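Local coordinates for 2-C-methyl-D-erythritol 4-phosphate cytidylyltransferase (Neisseria gonorrhoeae, PDB 1VGW), which probably catalyses the transfer of a cytidylyl group from CTP to 2-C-methyl-D-erythritol 4-phosphate, releasing diphosphate, in isoprenoid biosynthesis, at residues 35-45 against 63-74; 114-125 against 165-173. All blocks are in the same frame, centred on the assembly; numbering follows the deposited sequence.

Contact 1: 35-45 against 63-74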
loop_
_atom_site.group_PDB
_atom_site.type_symbol
_atom_site.label_atom_id
_atom_site.label_comp_id
_atom_site.label_asym_id
_atom_site.label_seq_id
_atom_site.Cartn_x
_atom_site.Cartn_y
_atom_site.Cartn_z
ATOM N N THR B 35 21.504 7.756 9.159
ATOM C CA THR B 35 20.139 8.069 9.559
ATOM C C THR B 35 19.241 7.950 8.313
ATOM O O THR B 35 19.753 7.809 7.201
ATOM C CB THR B 35 20.004 9.476 10.149
ATOM O OG1 THR B 35 20.777 10.418 9.380
ATOM C CG2 THR B 35 20.486 9.502 11.596
ATOM N N VAL B 36 17.928 7.982 8.518
ATOM C CA VAL B 36 16.965 7.921 7.410
ATOM C C VAL B 36 17.203 9.146 6.507
ATOM O O VAL B 36 17.342 9.031 5.311
ATOM C CB VAL B 36 15.510 7.941 7.890
ATOM C CG1 VAL B 36 14.524 7.573 6.789
ATOM C CG2 VAL B 36 15.316 7.022 9.095
ATOM N N LEU B 37 17.346 10.317 7.121
ATOM C CA LEU B 37 17.607 11.525 6.386
ATOM C C LEU B 37 18.851 11.421 5.503
ATOM O O LEU B 37 18.738 11.589 4.283
ATOM C CB LEU B 37 17.721 12.770 7.274
ATOM C CG LEU B 37 17.700 14.080 6.444
ATOM C CD1 LEU B 37 16.437 14.118 5.587
ATOM C CD2 LEU B 37 17.726 15.295 7.351
ATOM N N GLU B 38 19.974 10.975 6.085
ATOM C CA GLU B 38 21.207 10.836 5.314
ATOM C C GLU B 38 21.019 9.865 4.162
ATOM O O GLU B 38 21.670 9.987 3.140
ATOM C CB GLU B 38 22.366 10.391 6.183
ATOM C CG GLU B 38 22.990 11.478 7.031
ATOM C CD GLU B 38 24.079 10.880 7.932
ATOM O OE1 GLU B 38 25.212 10.686 7.471
ATOM O OE2 GLU B 38 23.737 10.591 9.104
ATOM N N HIS B 39 20.162 8.864 4.356
ATOM C CA HIS B 39 19.854 7.930 3.290
ATOM C C HIS B 39 19.089 8.665 2.165
ATOM O O HIS B 39 19.313 8.353 1.002
ATOM C CB HIS B 39 18.974 6.789 3.765
ATOM C CG HIS B 39 19.727 5.663 4.393
ATOM N ND1 HIS B 39 20.514 4.806 3.647
ATOM C CD2 HIS B 39 19.804 5.254 5.683
ATOM C CE1 HIS B 39 21.044 3.907 4.464
ATOM N NE2 HIS B 39 20.629 4.158 5.693
ATOM N N VAL B 40 18.154 9.534 2.560
ATOM C CA VAL B 40 17.376 10.276 1.576
ATOM C C VAL B 40 18.243 11.283 0.792
ATOM O O VAL B 40 18.083 11.409 -0.423
ATOM C CB VAL B 40 16.150 10.989 2.149
ATOM C CG1 VAL B 40 15.607 12.014 1.116
ATOM C CG2 VAL B 40 15.007 10.002 2.380
ATOM N N LEU B 41 19.159 11.960 1.460
ATOM C CA LEU B 41 20.013 12.936 0.789
ATOM C C LEU B 41 20.899 12.270 -0.257
ATOM O O LEU B 41 21.126 12.831 -1.339
ATOM C CB LEU B 41 20.864 13.702 1.790
ATOM C CG LEU B 41 20.086 14.614 2.733
ATOM C CD1 LEU B 41 21.027 15.262 3.728
ATOM C CD2 LEU B 41 19.318 15.695 1.942
ATOM N N GLY B 42 21.281 11.036 0.065
ATOM C CA GLY B 42 22.102 10.195 -0.751
ATOM C C GLY B 42 21.488 9.914 -2.100
ATOM O O GLY B 42 22.204 9.824 -3.116
ATOM N N ILE B 43 20.179 9.753 -2.155
ATOM C CA ILE B 43 19.507 9.470 -3.430
ATOM C C ILE B 43 19.547 10.660 -4.375
ATOM O O ILE B 43 19.712 10.487 -5.577
ATOM C CB ILE B 43 18.053 9.042 -3.154
ATOM C CG1 ILE B 43 18.079 7.709 -2.336
ATOM C CG2 ILE B 43 17.263 8.846 -4.426
ATOM C CD1 ILE B 43 16.678 7.463 -1.700
ATOM N N PHE B 44 19.386 11.888 -3.896
ATOM C CA PHE B 44 19.395 13.067 -4.735
ATOM C C PHE B 44 20.797 13.546 -5.102
ATOM O O PHE B 44 21.077 13.854 -6.277
ATOM C CB PHE B 44 18.619 14.217 -4.050
ATOM C CG PHE B 44 17.150 13.899 -3.898
ATOM C CD1 PHE B 44 16.242 14.117 -4.903
ATOM C CD2 PHE B 44 16.684 13.349 -2.698
ATOM C CE1 PHE B 44 14.912 13.774 -4.759
ATOM C CE2 PHE B 44 15.359 13.028 -2.541
ATOM C CZ PHE B 44 14.456 13.248 -3.557
ATOM N N GLU B 45 21.711 13.587 -4.117
ATOM C CA GLU B 45 23.079 13.996 -4.355
ATOM C C GLU B 45 23.785 13.135 -5.380
ATOM O O GLU B 45 24.618 13.681 -6.131
ATOM C CB GLU B 45 23.883 14.126 -3.075
ATOM C CG GLU B 45 23.341 15.304 -2.218
ATOM C CD GLU B 45 24.050 16.591 -2.621
ATOM O OE1 GLU B 45 23.382 17.599 -2.928
ATOM O OE2 GLU B 45 25.304 16.580 -2.618
ATOM N N PHE B 63 20.840 17.827 15.445
ATOM C CA PHE B 63 21.455 16.758 14.660
ATOM C C PHE B 63 21.668 17.187 13.205
ATOM O O PHE B 63 22.565 16.650 12.549
ATOM C CB PHE B 63 20.745 15.423 14.730
ATOM C CG PHE B 63 21.438 14.260 14.064
ATOM C CD1 PHE B 63 22.646 13.775 14.550
ATOM C CD2 PHE B 63 20.886 13.624 12.965
ATOM C CE1 PHE B 63 23.294 12.710 13.943
ATOM C CE2 PHE B 63 21.528 12.565 12.353
ATOM C CZ PHE B 63 22.737 12.104 12.836
ATOM N N ALA B 64 20.909 18.179 12.773
ATOM C CA ALA B 64 20.984 18.783 11.471
ATOM C C ALA B 64 22.382 19.321 11.162
ATOM O O ALA B 64 22.837 19.137 10.029
ATOM C CB ALA B 64 19.923 19.864 11.324
ATOM N N ASP B 65 23.091 19.867 12.140
ATOM C CA ASP B 65 24.461 20.342 11.980
ATOM C C ASP B 65 25.366 19.196 11.524
ATOM O O ASP B 65 26.212 19.321 10.646
ATOM C CB ASP B 65 25.016 20.899 13.287
ATOM C CG ASP B 65 24.268 22.081 13.838
ATOM O OD1 ASP B 65 23.039 22.188 13.634
ATOM O OD2 ASP B 65 24.893 22.939 14.511
ATOM N N LYS B 66 25.154 18.016 12.118
ATOM C CA LYS B 66 25.954 16.857 11.723
ATOM C C LYS B 66 25.673 16.492 10.268
ATOM O O LYS B 66 26.593 16.135 9.528
ATOM C CB LYS B 66 25.744 15.673 12.650
ATOM C CG LYS B 66 26.267 15.898 14.068
ATOM C CD LYS B 66 26.132 14.641 14.931
ATOM C CE LYS B 66 26.536 14.947 16.372
ATOM N NZ LYS B 66 27.237 13.806 17.019
ATOM N N VAL B 67 24.409 16.613 9.855
ATOM C CA VAL B 67 24.010 16.308 8.474
ATOM C C VAL B 67 24.764 17.212 7.505
ATOM O O VAL B 67 25.371 16.794 6.532
ATOM C CB VAL B 67 22.499 16.499 8.279
ATOM C CG1 VAL B 67 22.055 16.125 6.871
ATOM C CG2 VAL B 67 21.710 15.663 9.289
ATOM N N GLN B 68 24.885 18.490 7.894
ATOM C CA GLN B 68 25.583 19.447 7.076
ATOM C C GLN B 68 27.018 19.068 6.767
ATOM O O GLN B 68 27.459 19.290 5.630
ATOM C CB GLN B 68 25.493 20.873 7.627
ATOM C CG GLN B 68 26.200 21.874 6.695
ATOM C CD GLN B 68 25.414 22.191 5.441
ATOM O OE1 GLN B 68 24.612 23.121 5.383
ATOM N NE2 GLN B 68 25.632 21.400 4.378
ATOM N N THR B 69 27.741 18.507 7.745
ATOM C CA THR B 69 29.140 18.104 7.544
ATOM C C THR B 69 29.251 16.898 6.661
ATOM O O THR B 69 30.268 16.640 6.016
ATOM C CB THR B 69 29.794 17.792 8.905
ATOM O OG1 THR B 69 30.127 19.031 9.551
ATOM C CG2 THR B 69 30.997 16.917 8.828
ATOM N N ALA B 70 28.227 16.045 6.581
ATOM C CA ALA B 70 28.410 14.894 5.673
ATOM C C ALA B 70 28.073 15.265 4.225
ATOM O O ALA B 70 28.487 14.545 3.293
ATOM C CB ALA B 70 27.567 13.733 6.165
ATOM N N PHE B 71 27.269 16.307 4.035
ATOM C CA PHE B 71 26.843 16.782 2.719
ATOM C C PHE B 71 27.111 18.283 2.565
ATOM O O PHE B 71 26.251 19.167 2.732
ATOM C CB PHE B 71 25.342 16.467 2.523
ATOM C CG PHE B 71 25.042 14.994 2.409
ATOM C CD1 PHE B 71 24.649 14.276 3.543
ATOM C CD2 PHE B 71 25.201 14.303 1.242
ATOM C CE1 PHE B 71 24.422 12.923 3.491
ATOM C CE2 PHE B 71 24.972 12.944 1.174
ATOM C CZ PHE B 71 24.585 12.245 2.301
ATOM N N PRO B 72 28.372 18.640 2.284
ATOM C CA PRO B 72 28.784 20.022 2.176
ATOM C C PRO B 72 28.028 20.804 1.124
ATOM O O PRO B 72 27.678 21.981 1.332
ATOM C CB PRO B 72 30.288 19.950 1.968
ATOM C CG PRO B 72 30.527 18.605 1.388
ATOM C CD PRO B 72 29.479 17.707 2.003
ATOM N N GLN B 73 27.629 20.186 0.020
ATOM C CA GLN B 73 26.853 20.932 -0.964
ATOM C C GLN B 73 25.377 21.056 -0.654
ATOM O O GLN B 73 24.693 21.914 -1.243
ATOM C CB GLN B 73 27.076 20.380 -2.386
ATOM C CG GLN B 73 28.366 20.941 -2.985
ATOM C CD GLN B 73 28.779 20.246 -4.249
ATOM O OE1 GLN B 73 28.391 19.113 -4.532
ATOM N NE2 GLN B 73 29.635 20.921 -5.015
ATOM N N VAL B 74 24.821 20.231 0.230
ATOM C CA VAL B 74 23.407 20.358 0.593
ATOM C C VAL B 74 23.185 21.589 1.446
ATOM O O VAL B 74 24.003 21.979 2.273
ATOM C CB VAL B 74 22.977 19.091 1.365
ATOM C CG1 VAL B 74 21.631 19.255 2.041
ATOM C CG2 VAL B 74 23.004 17.902 0.452
HETATM O O HOH W 1 27.426 17.541 -0.716
#
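Two successive beta-alpha-beta crossovers of the parallel part of the mixed sheet set helices 36-45 and 63-70 side by side, and Leu41 fills much of the seam between them by packing against Val67, Phe71 and Val74. The axes approach to 10.9 Å at a crossing angle of -33°, and side chains rather than direct polar bonds join them. Leu41 CB sits squarely over one face of the Phe71 ring, 4.0 Å from its centroid, a CH-pi contact. With CG opposite the carbonyl carbon (chi1 -67°), the rest of the leucine continues past the ring, and its CD1 meets Val67 CG1 tightly at 3.4 Å. At the N-cap of helix 36-45, Thr35 CG2 comes within 3.3 Å of Phe63 CE2, while its OG1 lies in the plane of that ring at the edge. The same hydroxyl donates to Glu38 OE2 over 3.0 Å, on the anti side of the carboxylate, and weakly caps the helix by accepting from Glu38 N. At the C-terminal end of that helix the Glu45 chain bends at chi2 (-89°), laying its carboxylate against Val74 so that Glu45 OE1 is 3.4 Å from Val74 CG2. A water bridges the end of helix 36-45 to the turn after helix 63-70, donating to Glu45 OE2 and accepting from Gln73 N at 2.8 Å. Gln68 NE2 braces this turn, donating to Val74 O. Beneath this pairing lies the sheet: Leu41 rests on Ile11 of strand 7-12 and on Thr53 and Val55 of strand 52-56, and Tyr28 meets the Phe63 ring edge-to-face.

Contact 2: 114-125 against 165-173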
loop_
_atom_site.group_PDB
_atom_site.type_symbol
_atom_site.label_atom_id
_atom_site.label_comp_id
_atom_site.label_asym_id
_atom_site.label_seq_id
_atom_site.Cartn_x
_atom_site.Cartn_y
_atom_site.Cartn_z
ATOM N N ARG B 114 10.815 8.961 3.275
ATOM C CA ARG B 114 10.660 8.006 2.144
ATOM C C ARG B 114 12.092 7.796 1.615
ATOM O O ARG B 114 12.533 8.373 0.614
ATOM C CB ARG B 114 9.696 8.470 1.099
ATOM C CG ARG B 114 8.211 8.397 1.367
ATOM C CD ARG B 114 7.353 8.797 0.178
ATOM N NE ARG B 114 5.986 9.137 0.543
ATOM C CZ ARG B 114 4.942 8.304 0.490
ATOM N NH1 ARG B 114 5.065 7.048 0.089
ATOM N NH2 ARG B 114 3.724 8.729 0.816
ATOM N N CYS B 115 12.803 6.873 2.307
ATOM C CA CYS B 115 14.193 6.639 2.026
ATOM C C CYS B 115 14.514 5.537 1.073
ATOM O O CYS B 115 15.712 5.222 0.907
ATOM C CB CYS B 115 15.034 6.505 3.307
ATOM S SG CYS B 115 14.539 5.143 4.428
ATOM N N CYS B 116 13.560 4.959 0.399
ATOM C CA CYS B 116 13.814 3.878 -0.545
ATOM C C CYS B 116 13.322 4.220 -1.938
ATOM O O CYS B 116 13.052 3.331 -2.742
ATOM C CB CYS B 116 13.134 2.595 -0.022
ATOM S SG CYS B 116 13.961 1.988 1.508
ATOM N N LEU B 117 13.224 5.517 -2.242
ATOM C CA LEU B 117 12.784 5.955 -3.560
ATOM C C LEU B 117 13.754 5.479 -4.633
ATOM O O LEU B 117 14.887 5.964 -4.675
ATOM C CB LEU B 117 12.787 7.510 -3.544
ATOM C CG LEU B 117 12.707 8.168 -4.940
ATOM C CD1 LEU B 117 11.328 7.951 -5.528
ATOM C CD2 LEU B 117 13.141 9.617 -4.908
ATOM N N PRO B 118 13.358 4.570 -5.500
ATOM C CA PRO B 118 14.208 4.072 -6.544
ATOM C C PRO B 118 14.694 5.158 -7.492
ATOM O O PRO B 118 13.950 5.843 -8.207
ATOM C CB PRO B 118 13.347 3.111 -7.352
ATOM C CG PRO B 118 12.009 3.150 -6.787
ATOM C CD PRO B 118 12.027 3.933 -5.511
ATOM N N SER B 119 16.007 5.148 -7.738
ATOM C CA SER B 119 16.610 6.065 -8.687
ATOM C C SER B 119 15.894 6.099 -10.027
ATOM O O SER B 119 15.737 7.134 -10.666
ATOM C CB SER B 119 18.073 5.605 -8.922
ATOM O OG SER B 119 18.736 6.687 -9.541
ATOM N N GLU B 120 15.442 4.950 -10.518
ATOM C CA GLU B 120 14.719 4.883 -11.773
ATOM C C GLU B 120 13.404 5.667 -11.721
ATOM O O GLU B 120 12.981 6.272 -12.720
ATOM C CB GLU B 120 14.437 3.406 -12.108
ATOM C CG GLU B 120 14.445 3.112 -13.590
ATOM C CD GLU B 120 14.381 1.641 -13.948
ATOM O OE1 GLU B 120 13.920 1.316 -15.084
ATOM O OE2 GLU B 120 14.810 0.782 -13.136
ATOM N N ALA B 121 12.770 5.666 -10.543
ATOM C CA ALA B 121 11.499 6.347 -10.337
ATOM C C ALA B 121 11.683 7.868 -10.391
ATOM O O ALA B 121 10.846 8.609 -10.880
ATOM C CB ALA B 121 10.854 5.930 -9.021
ATOM N N LEU B 122 12.824 8.319 -9.870
ATOM C CA LEU B 122 13.172 9.734 -9.860
ATOM C C LEU B 122 13.376 10.225 -11.297
ATOM O O LEU B 122 12.820 11.281 -11.656
ATOM C CB LEU B 122 14.387 9.986 -9.006
ATOM C CG LEU B 122 14.919 11.374 -8.791
ATOM C CD1 LEU B 122 13.889 12.334 -8.230
ATOM C CD2 LEU B 122 16.156 11.389 -7.897
ATOM N N ALA B 123 14.095 9.445 -12.101
ATOM C CA ALA B 123 14.351 9.739 -13.486
ATOM C C ALA B 123 13.054 9.905 -14.276
ATOM O O ALA B 123 12.896 10.919 -14.983
ATOM C CB ALA B 123 15.229 8.672 -14.135
ATOM N N ARG B 124 12.123 8.963 -14.163
ATOM C CA ARG B 124 10.817 9.083 -14.826
ATOM C C ARG B 124 10.081 10.365 -14.434
ATOM O O ARG B 124 9.537 11.078 -15.287
ATOM C CB ARG B 124 9.938 7.900 -14.403
ATOM C CG ARG B 124 9.816 6.789 -15.418
ATOM C CD ARG B 124 8.516 6.024 -15.231
ATOM N NE ARG B 124 8.360 5.514 -13.894
ATOM C CZ ARG B 124 8.982 4.510 -13.308
ATOM N NH1 ARG B 124 8.663 4.203 -12.052
ATOM N NH2 ARG B 124 9.917 3.815 -13.932
ATOM N N LEU B 125 10.052 10.719 -13.150
ATOM C CA LEU B 125 9.365 11.957 -12.754
ATOM C C LEU B 125 9.987 13.174 -13.405
ATOM O O LEU B 125 9.300 14.130 -13.784
ATOM C CB LEU B 125 9.376 12.102 -11.238
ATOM C CG LEU B 125 8.805 13.345 -10.590
ATOM C CD1 LEU B 125 7.278 13.404 -10.783
ATOM C CD2 LEU B 125 9.142 13.409 -9.091
ATOM N N GLN B 165 -2.921 6.158 -5.428
ATOM C CA GLN B 165 -2.417 6.626 -4.146
ATOM C C GLN B 165 -1.185 7.508 -4.390
ATOM O O GLN B 165 -0.243 7.044 -5.015
ATOM C CB GLN B 165 -1.980 5.458 -3.255
ATOM C CG GLN B 165 -3.040 4.407 -3.048
ATOM C CD GLN B 165 -2.426 3.035 -2.789
ATOM O OE1 GLN B 165 -1.973 2.747 -1.687
ATOM N NE2 GLN B 165 -2.417 2.216 -3.838
ATOM N N ALA B 166 -1.189 8.726 -3.869
ATOM C CA ALA B 166 -0.090 9.637 -4.072
ATOM C C ALA B 166 1.135 9.288 -3.241
ATOM O O ALA B 166 1.013 8.830 -2.083
ATOM C CB ALA B 166 -0.585 11.045 -3.726
ATOM N N GLN B 167 2.311 9.459 -3.784
ATOM C CA GLN B 167 3.603 9.305 -3.131
ATOM C C GLN B 167 4.334 10.650 -3.288
ATOM O O GLN B 167 3.625 11.676 -3.430
ATOM C CB GLN B 167 4.435 8.196 -3.749
ATOM C CG GLN B 167 3.818 6.819 -3.665
ATOM C CD GLN B 167 4.706 5.694 -4.137
ATOM O OE1 GLN B 167 5.444 5.808 -5.139
ATOM N NE2 GLN B 167 4.635 4.565 -3.415
ATOM N N THR B 168 5.621 10.714 -3.093
ATOM C CA THR B 168 6.446 11.888 -3.302
ATOM C C THR B 168 7.671 11.388 -4.058
ATOM O O THR B 168 7.867 10.141 -4.089
ATOM C CB THR B 168 6.800 12.625 -2.036
ATOM O OG1 THR B 168 7.767 11.875 -1.304
ATOM C CG2 THR B 168 5.606 12.920 -1.118
ATOM N N PRO B 169 8.455 12.226 -4.721
ATOM C CA PRO B 169 8.332 13.658 -4.756
ATOM C C PRO B 169 7.197 14.149 -5.613
ATOM O O PRO B 169 6.622 13.356 -6.382
ATOM C CB PRO B 169 9.682 14.128 -5.353
ATOM C CG PRO B 169 10.565 12.923 -5.354
ATOM C CD PRO B 169 9.604 11.765 -5.585
ATOM N N GLN B 170 6.745 15.352 -5.363
ATOM C CA GLN B 170 5.709 16.073 -6.122
ATOM C C GLN B 170 6.455 17.276 -6.765
ATOM O O GLN B 170 6.988 18.087 -6.004
ATOM C CB GLN B 170 4.593 16.592 -5.185
ATOM C CG GLN B 170 3.990 15.380 -4.429
ATOM C CD GLN B 170 2.555 15.494 -4.012
ATOM O OE1 GLN B 170 1.944 16.534 -3.808
ATOM N NE2 GLN B 170 1.899 14.327 -3.769
ATOM N N LEU B 171 6.492 17.296 -8.081
ATOM C CA LEU B 171 7.282 18.287 -8.838
ATOM C C LEU B 171 6.512 19.403 -9.483
ATOM O O LEU B 171 5.737 19.147 -10.429
ATOM C CB LEU B 171 8.115 17.496 -9.828
ATOM C CG LEU B 171 8.594 17.873 -11.174
ATOM C CD1 LEU B 171 8.417 19.303 -11.645
ATOM C CD2 LEU B 171 10.013 17.400 -11.424
ATOM N N PHE B 172 6.728 20.652 -9.054
ATOM C CA PHE B 172 6.118 21.827 -9.624
ATOM C C PHE B 172 7.091 23.001 -9.836
ATOM O O PHE B 172 8.116 23.125 -9.143
ATOM C CB PHE B 172 4.941 22.321 -8.724
ATOM C CG PHE B 172 3.870 21.267 -8.608
ATOM C CD1 PHE B 172 3.739 20.553 -7.403
ATOM C CD2 PHE B 172 3.094 20.886 -9.688
ATOM C CE1 PHE B 172 2.810 19.522 -7.347
ATOM C CE2 PHE B 172 2.148 19.890 -9.623
ATOM C CZ PHE B 172 2.023 19.185 -8.398
ATOM N N GLN B 173 6.770 23.868 -10.792
ATOM C CA GLN B 173 7.515 25.095 -11.066
ATOM C C GLN B 173 7.491 25.942 -9.781
ATOM O O GLN B 173 6.409 26.049 -9.178
ATOM C CB GLN B 173 6.806 25.936 -12.176
ATOM C CG GLN B 173 6.995 25.399 -13.590
ATOM C CD GLN B 173 6.254 26.290 -14.595
ATOM O OE1 GLN B 173 6.715 27.403 -14.898
ATOM N NE2 GLN B 173 5.065 25.843 -14.990
HETATM O O HOH W 2 2.827 4.779 -0.689
#
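Leu125 faces Leu171 where helix 119-125 runs 10.2 Å from strand 169-173, their directions 21° apart, just beyond the corner that the chain turns at Thr168 before a cis peptide bond to Pro169. The proline ring is the apolar hub: Leu125 CD2 lies 3.8 Å from its CB, Leu117 CD1 is 4.2 Å from its CD, and Leu122 adds a looser touch. At the corner the extended Arg114 chain passes obliquely by the Thr168 side chain, its CD 3.4 Å from Thr168 OG1. Its guanidinium lays one face over Gln167 CA, 3.9 Å from the plane. A water at the guanidinium edge accepts from both Arg114 NH1 and Gln167 NE2. Further bonds fix the group's rotation: NE forms a salt bridge with Asp111, NH1 donates to Asn212 O, and NH2 pairs with Asp144 of the second subunit. Asn212 also binds Gln167 OE1, and Lys214, predicted to position the substrate MEP, comes within about 4 Å of the Arg114 side chain. Strand 169-173 lies between strands 106-109 and 136-141, antiparallel to both, while Leu122 reaches Phe44 on helix 36-45.

How the contacts relate
Followed from the N terminus, the chain forms the two contacts in series, neither nested nor crossed. Contact 1 closes a loop of 17 residues that includes strand 52-56, tying together two neighbouring helices that follow strands 7-12 and 52-56. Contact 2 closes a longer loop of 39 residues, containing strand 136-141 and the hairpin of 146-149 and 154-158, and joins the 114-125 region to strand 169-173 in the sheet and to the end of strand 163-167, which pairs with a strand of the second subunit at Gln165. Their centres lie about 18 Å apart, yet they meet: Val36 CG1 packs 3.4 Å from Cys115 SG, and Val40 and Ile43 also lean on the 114-115 backbone.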